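Local coordinates for NLP/P60 family protein (Bacillus cereus ATCC 10987, PDB 3H41) that probably cleaves gamma-D-glutamyl-L-lysine bonds in murein peptides as a cysteine peptidase, releasing the dipeptide L-Ala-gamma-D-Glu during cell wall degradation, at residues 257-262 with 302-307; 272-277 with 289-294. All coordinates share one frame; numbering follows the deposited sequence.

Contact 1 (257-262 with 302-307); sequences FFAHDQ and EYAGAR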
loop_
_atom_site.group_PDB
_atom_site.type_symbol
_atom_site.label_atom_id
_atom_site.label_comp_id
_atom_site.label_asym_id
_atom_site.label_seq_id
_atom_site.Cartn_x
_atom_site.Cartn_y
_atom_site.Cartn_z
ATOM N N PHE A 257 1.934 18.200 4.911
ATOM C CA PHE A 257 1.360 18.328 3.592
ATOM C C PHE A 257 1.936 19.507 2.831
ATOM O O PHE A 257 2.296 20.514 3.425
ATOM C CB PHE A 257 -0.180 18.387 3.724
ATOM C CG PHE A 257 -0.722 17.158 4.336
ATOM C CD1 PHE A 257 -0.975 16.038 3.555
ATOM C CD2 PHE A 257 -0.900 17.068 5.709
ATOM C CE1 PHE A 257 -1.442 14.842 4.141
ATOM C CE2 PHE A 257 -1.359 15.884 6.293
ATOM C CZ PHE A 257 -1.626 14.786 5.520
ATOM N N PHE A 258 2.046 19.335 1.515
ATOM C CA PHE A 258 2.539 20.391 0.636
ATOM C C PHE A 258 1.535 20.596 -0.473
ATOM O O PHE A 258 0.995 19.623 -1.036
ATOM C CB PHE A 258 3.945 20.047 0.113
ATOM C CG PHE A 258 4.907 19.713 1.219
ATOM C CD1 PHE A 258 5.617 20.732 1.869
ATOM C CD2 PHE A 258 4.994 18.418 1.725
ATOM C CE1 PHE A 258 6.472 20.440 2.938
ATOM C CE2 PHE A 258 5.847 18.129 2.814
ATOM C CZ PHE A 258 6.586 19.148 3.408
ATOM N N ALA A 259 1.278 21.870 -0.803
ATOM C CA ALA A 259 0.271 22.202 -1.784
ATOM C C ALA A 259 0.820 23.150 -2.848
ATOM O O ALA A 259 1.741 23.942 -2.603
ATOM C CB ALA A 259 -1.002 22.841 -1.080
ATOM N N HIS A 260 0.236 23.065 -4.020
ATOM C CA HIS A 260 0.572 23.958 -5.135
ATOM C C HIS A 260 0.363 25.427 -4.784
ATOM O O HIS A 260 -0.379 25.773 -3.821
ATOM C CB HIS A 260 -0.280 23.616 -6.365
ATOM C CG HIS A 260 0.043 22.286 -6.979
ATOM N ND1 HIS A 260 1.186 22.072 -7.717
ATOM C CD2 HIS A 260 -0.633 21.115 -6.985
ATOM C CE1 HIS A 260 1.210 20.822 -8.139
ATOM N NE2 HIS A 260 0.116 20.220 -7.712
ATOM N N ASP A 261 1.002 26.292 -5.570
ATOM C CA ASP A 261 0.898 27.752 -5.396
ATOM C C ASP A 261 1.207 28.200 -3.968
ATOM O O ASP A 261 0.366 28.793 -3.296
ATOM C CB ASP A 261 -0.502 28.238 -5.810
ATOM C CG ASP A 261 -0.635 29.795 -5.794
ATOM O OD1 ASP A 261 0.408 30.520 -5.795
ATOM O OD2 ASP A 261 -1.793 30.281 -5.771
ATOM N N GLN A 262 2.415 27.877 -3.505
ATOM C CA GLN A 262 2.929 28.364 -2.237
ATOM C C GLN A 262 2.009 27.935 -1.085
ATOM O O GLN A 262 1.827 28.684 -0.135
ATOM C CB GLN A 262 3.059 29.888 -2.238
ATOM C CG GLN A 262 3.780 30.442 -3.422
ATOM C CD GLN A 262 5.244 30.166 -3.353
ATOM O OE1 GLN A 262 5.905 30.607 -2.415
ATOM N NE2 GLN A 262 5.767 29.428 -4.336
ATOM N N GLU A 302 5.843 25.443 0.018
ATOM C CA GLU A 302 4.556 24.794 -0.247
ATOM C C GLU A 302 3.908 24.156 1.010
ATOM O O GLU A 302 2.833 23.545 0.903
ATOM C CB GLU A 302 4.720 23.735 -1.343
ATOM C CG GLU A 302 4.867 24.308 -2.768
ATOM C CD GLU A 302 4.538 23.333 -3.863
ATOM O OE1 GLU A 302 4.474 22.109 -3.601
ATOM O OE2 GLU A 302 4.323 23.806 -5.008
ATOM N N TYR A 303 4.543 24.330 2.163
ATOM C CA TYR A 303 4.024 23.848 3.429
ATOM C C TYR A 303 2.549 24.221 3.539
ATOM O O TYR A 303 2.186 25.398 3.421
ATOM C CB TYR A 303 4.810 24.437 4.588
ATOM C CG TYR A 303 4.405 23.877 5.915
ATOM C CD1 TYR A 303 4.939 22.679 6.374
ATOM C CD2 TYR A 303 3.441 24.517 6.702
ATOM C CE1 TYR A 303 4.541 22.140 7.593
ATOM C CE2 TYR A 303 3.033 23.974 7.940
ATOM C CZ TYR A 303 3.604 22.784 8.372
ATOM O OH TYR A 303 3.245 22.207 9.569
ATOM N N ALA A 304 1.699 23.216 3.745
ATOM C CA ALA A 304 0.263 23.412 3.757
ATOM C C ALA A 304 -0.403 22.790 4.969
ATOM O O ALA A 304 -1.567 22.393 4.886
ATOM C CB ALA A 304 -0.355 22.828 2.491
ATOM N N GLY A 305 0.341 22.637 6.045
ATOM C CA GLY A 305 -0.238 22.206 7.331
ATOM C C GLY A 305 0.154 20.784 7.718
ATOM O O GLY A 305 0.911 20.130 7.019
ATOM N N ALA A 306 -0.313 20.346 8.879
ATOM C CA ALA A 306 0.082 19.064 9.430
ATOM C C ALA A 306 -1.100 18.451 10.163
ATOM O O ALA A 306 -1.961 19.184 10.703
ATOM C CB ALA A 306 1.315 19.211 10.347
ATOM N N ARG A 307 -1.166 17.116 10.143
ATOM C CA ARG A 307 -2.242 16.361 10.802
ATOM C C ARG A 307 -1.673 15.292 11.738
ATOM O O ARG A 307 -0.645 14.647 11.421
ATOM C CB ARG A 307 -3.085 15.673 9.740
ATOM C CG ARG A 307 -3.915 16.607 8.914
ATOM C CD ARG A 307 -5.180 16.966 9.727
ATOM N NE ARG A 307 -5.695 18.246 9.378
ATOM C CZ ARG A 307 -6.969 18.603 9.494
ATOM N NH1 ARG A 307 -7.917 17.765 9.938
ATOM N NH2 ARG A 307 -7.295 19.812 9.135
#
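Phe258 and Tyr303 form an antiparallel, non-hydrogen-bonded pair where strands 255-259 and 303-308 run side by side in the antiparallel sheet of the NlpC/P60 catalytic domain. Their side chains rise from the same face of the sheet, yet the rings meet only loosely, CE1 of Phe258 lying 4.4 Å from CD1 of Tyr303. Closer to the backbone, Phe258 CD1 comes within 3.8 Å of Tyr303 N. Tyr299, edge-to-face, and Leu294 also pack on the Phe258 ring, which suits a large apolar residue; His269, the probable proton acceptor, lies close by.

Phe257 is turned differently. The Phe257 and Arg307 side chains cross at about a right angle, with CE2 of Phe257 3.7 Å from the methylene CG of Arg307; the aliphatic part of the arginine serves as an apolar neighbour, while its NH1 leads away to bond Gly242 O. Ala259 and Ala304 have only methyls, which lets their CB atoms close to 3.6 Å.

Gly305 has a positive phi of 109°, where a CB would collide with the preceding carbonyl; its O accepts the N-H of Phe257. Glu302 has CG beside its backbone N (chi1 -75°), and its CB, CG and CD each come within 3.2 Å of Ala259 O. Its OE1 bonds His268 NE2 in the D-glutamate pocket, whereas its backbone O takes the N-H of Ala259 at 2.9 Å.

Contact 2 (272-277 with 289-294); sequences MYIGDG and VEIIPL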
loop_
_atom_site.group_PDB
_atom_site.type_symbol
_atom_site.label_atom_id
_atom_site.label_comp_id
_atom_site.label_asym_id
_atom_site.label_seq_id
_atom_site.Cartn_x
_atom_site.Cartn_y
_atom_site.Cartn_z
HETATM N N MSE A 272 6.104 12.267 6.494
HETATM C CA MSE A 272 5.938 12.108 7.944
HETATM C C MSE A 272 7.101 12.726 8.666
HETATM O O MSE A 272 8.258 12.431 8.352
HETATM C CB MSE A 272 5.870 10.599 8.325
HETATM C CG MSE A 272 5.549 10.375 9.769
HETATM SE SE MSE A 272 5.214 8.499 10.182
HETATM C CE MSE A 272 6.884 7.824 9.635
ATOM N N TYR A 273 6.781 13.564 9.649
ATOM C CA TYR A 273 7.768 14.203 10.504
ATOM C C TYR A 273 8.456 13.163 11.370
ATOM O O TYR A 273 7.784 12.311 11.968
ATOM C CB TYR A 273 7.106 15.275 11.380
ATOM C CG TYR A 273 8.122 16.165 12.072
ATOM C CD1 TYR A 273 9.074 16.860 11.342
ATOM C CD2 TYR A 273 8.119 16.322 13.460
ATOM C CE1 TYR A 273 10.005 17.670 11.966
ATOM C CE2 TYR A 273 9.065 17.128 14.095
ATOM C CZ TYR A 273 9.987 17.802 13.346
ATOM O OH TYR A 273 10.923 18.593 13.970
ATOM N N ILE A 274 9.778 13.218 11.440
ATOM C CA ILE A 274 10.538 12.220 12.241
ATOM C C ILE A 274 11.338 12.879 13.365
ATOM O O ILE A 274 12.166 12.227 14.022
ATOM C CB ILE A 274 11.429 11.288 11.347
ATOM C CG1 ILE A 274 12.676 11.998 10.795
ATOM C CG2 ILE A 274 10.592 10.694 10.190
ATOM C CD1 ILE A 274 13.771 11.039 10.197
ATOM N N GLY A 275 11.047 14.159 13.613
ATOM C CA GLY A 275 11.750 14.946 14.645
ATOM C C GLY A 275 13.065 15.551 14.196
ATOM O O GLY A 275 13.586 15.227 13.118
ATOM N N ASP A 276 13.595 16.452 15.035
ATOM C CA ASP A 276 14.844 17.171 14.762
ATOM C C ASP A 276 14.854 17.875 13.398
ATOM O O ASP A 276 15.887 17.986 12.775
ATOM C CB ASP A 276 16.028 16.227 14.861
ATOM C CG ASP A 276 16.190 15.630 16.269
ATOM O OD1 ASP A 276 15.845 16.298 17.276
ATOM O OD2 ASP A 276 16.663 14.479 16.361
ATOM N N GLY A 277 13.689 18.295 12.914
ATOM C CA GLY A 277 13.619 19.059 11.670
ATOM C C GLY A 277 13.591 18.227 10.396
ATOM O O GLY A 277 13.619 18.791 9.295
ATOM N N VAL A 289 12.444 6.220 -1.354
ATOM C CA VAL A 289 12.154 6.519 0.043
ATOM C C VAL A 289 13.430 7.095 0.688
ATOM O O VAL A 289 14.524 6.494 0.636
ATOM C CB VAL A 289 11.645 5.301 0.828
ATOM C CG1 VAL A 289 11.513 5.664 2.308
ATOM C CG2 VAL A 289 10.287 4.827 0.247
ATOM N N GLU A 290 13.264 8.244 1.320
ATOM C CA GLU A 290 14.387 9.033 1.789
ATOM C C GLU A 290 14.013 9.903 2.974
ATOM O O GLU A 290 12.835 10.211 3.207
ATOM C CB GLU A 290 14.848 9.969 0.673
ATOM C CG GLU A 290 13.841 11.107 0.392
ATOM C CD GLU A 290 14.257 12.049 -0.765
ATOM O OE1 GLU A 290 15.141 11.672 -1.570
ATOM O OE2 GLU A 290 13.681 13.167 -0.856
ATOM N N ILE A 291 15.049 10.371 3.671
ATOM C CA ILE A 291 14.894 11.303 4.769
ATOM C C ILE A 291 15.539 12.639 4.370
ATOM O O ILE A 291 16.708 12.673 3.983
ATOM C CB ILE A 291 15.562 10.745 6.056
ATOM C CG1 ILE A 291 14.715 9.615 6.672
ATOM C CG2 ILE A 291 15.827 11.837 7.061
ATOM C CD1 ILE A 291 15.425 8.784 7.724
ATOM N N ILE A 292 14.801 13.727 4.482
ATOM C CA ILE A 292 15.307 15.076 4.164
ATOM C C ILE A 292 14.814 16.119 5.175
ATOM O O ILE A 292 13.858 15.881 5.935
ATOM C CB ILE A 292 14.931 15.556 2.714
ATOM C CG1 ILE A 292 13.423 15.661 2.512
ATOM C CG2 ILE A 292 15.568 14.680 1.640
ATOM C CD1 ILE A 292 13.056 16.362 1.199
ATOM N N PRO A 293 15.452 17.291 5.190
ATOM C CA PRO A 293 14.960 18.288 6.123
ATOM C C PRO A 293 13.622 18.803 5.683
ATOM O O PRO A 293 13.376 18.884 4.457
ATOM C CB PRO A 293 15.991 19.438 6.011
ATOM C CG PRO A 293 17.235 18.809 5.442
ATOM C CD PRO A 293 16.778 17.618 4.624
ATOM N N LEU A 294 12.792 19.219 6.644
ATOM C CA LEU A 294 11.552 19.914 6.327
ATOM C C LEU A 294 11.857 21.234 5.614
ATOM O O LEU A 294 11.164 21.630 4.679
ATOM C CB LEU A 294 10.737 20.154 7.600
ATOM C CG LEU A 294 9.422 20.932 7.487
ATOM C CD1 LEU A 294 8.443 20.378 6.397
ATOM C CD2 LEU A 294 8.797 20.933 8.848
#
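Ile274 and Ile291 supply the apolar part of this contact. Their side chains cross at about a right angle, and the CD1 methyl of Ile274 does the touching: it sits 3.7 Å from CD1 of Ile291 and 3.8 Å from CG2 of the same residue. The CD1 methyls of the two isoleucines reach far enough to meet although their CA atoms are 8.7 Å apart, with strand 278-281 running between the two strands in the sheet; its Ile280 touches Ile274 as well.

Polar contact is made by the backbone. Leu294 N donates to Gly277 O over 2.8 Å, nearly straight at 174°, and the CA of Pro293 adds a longer C-H...O approach to that oxygen. Within 272-277, Tyr273 OH accepts the N-H of Gly277 at 3.0 Å, while Gly275 N lies 3.5 Å above the centre of the tyrosine ring; the long phenol thus spans the turn that follows its own strand. Leucine suits position 294, since its buried side chain packs on Ile256 and Leu250.

Asp276 and Gly277 both have positive phi, the backbone shape of a type I' turn, which suits a glycine second. Such a tight turn is characteristic of two-residue beta hairpins, here joining strand 267-275 to strand 278-281, which carries His281, a probable active-site residue.

In the fold
Past the two SH3-like domains, the chain enters the NlpC/P60 domain and lays down strand 255-259, the first half of contact 1. It then passes through 260-263 into strand 267-275, turns back along 278-281 and reaches edge strand 290-293, where contact 2 closes a short loop. Only after helix 299-302 does strand 303-308 return to pair with 255-259, so contact 1 closes a longer loop with contact 2 nested inside it. Both belong to one six-stranded sheet, contact 2 toward its 290-293 edge and contact 1 nearer the 243-245 edge. The two meet directly through Leu294, whose CD1 is 3.7 Å from Phe258 CZ.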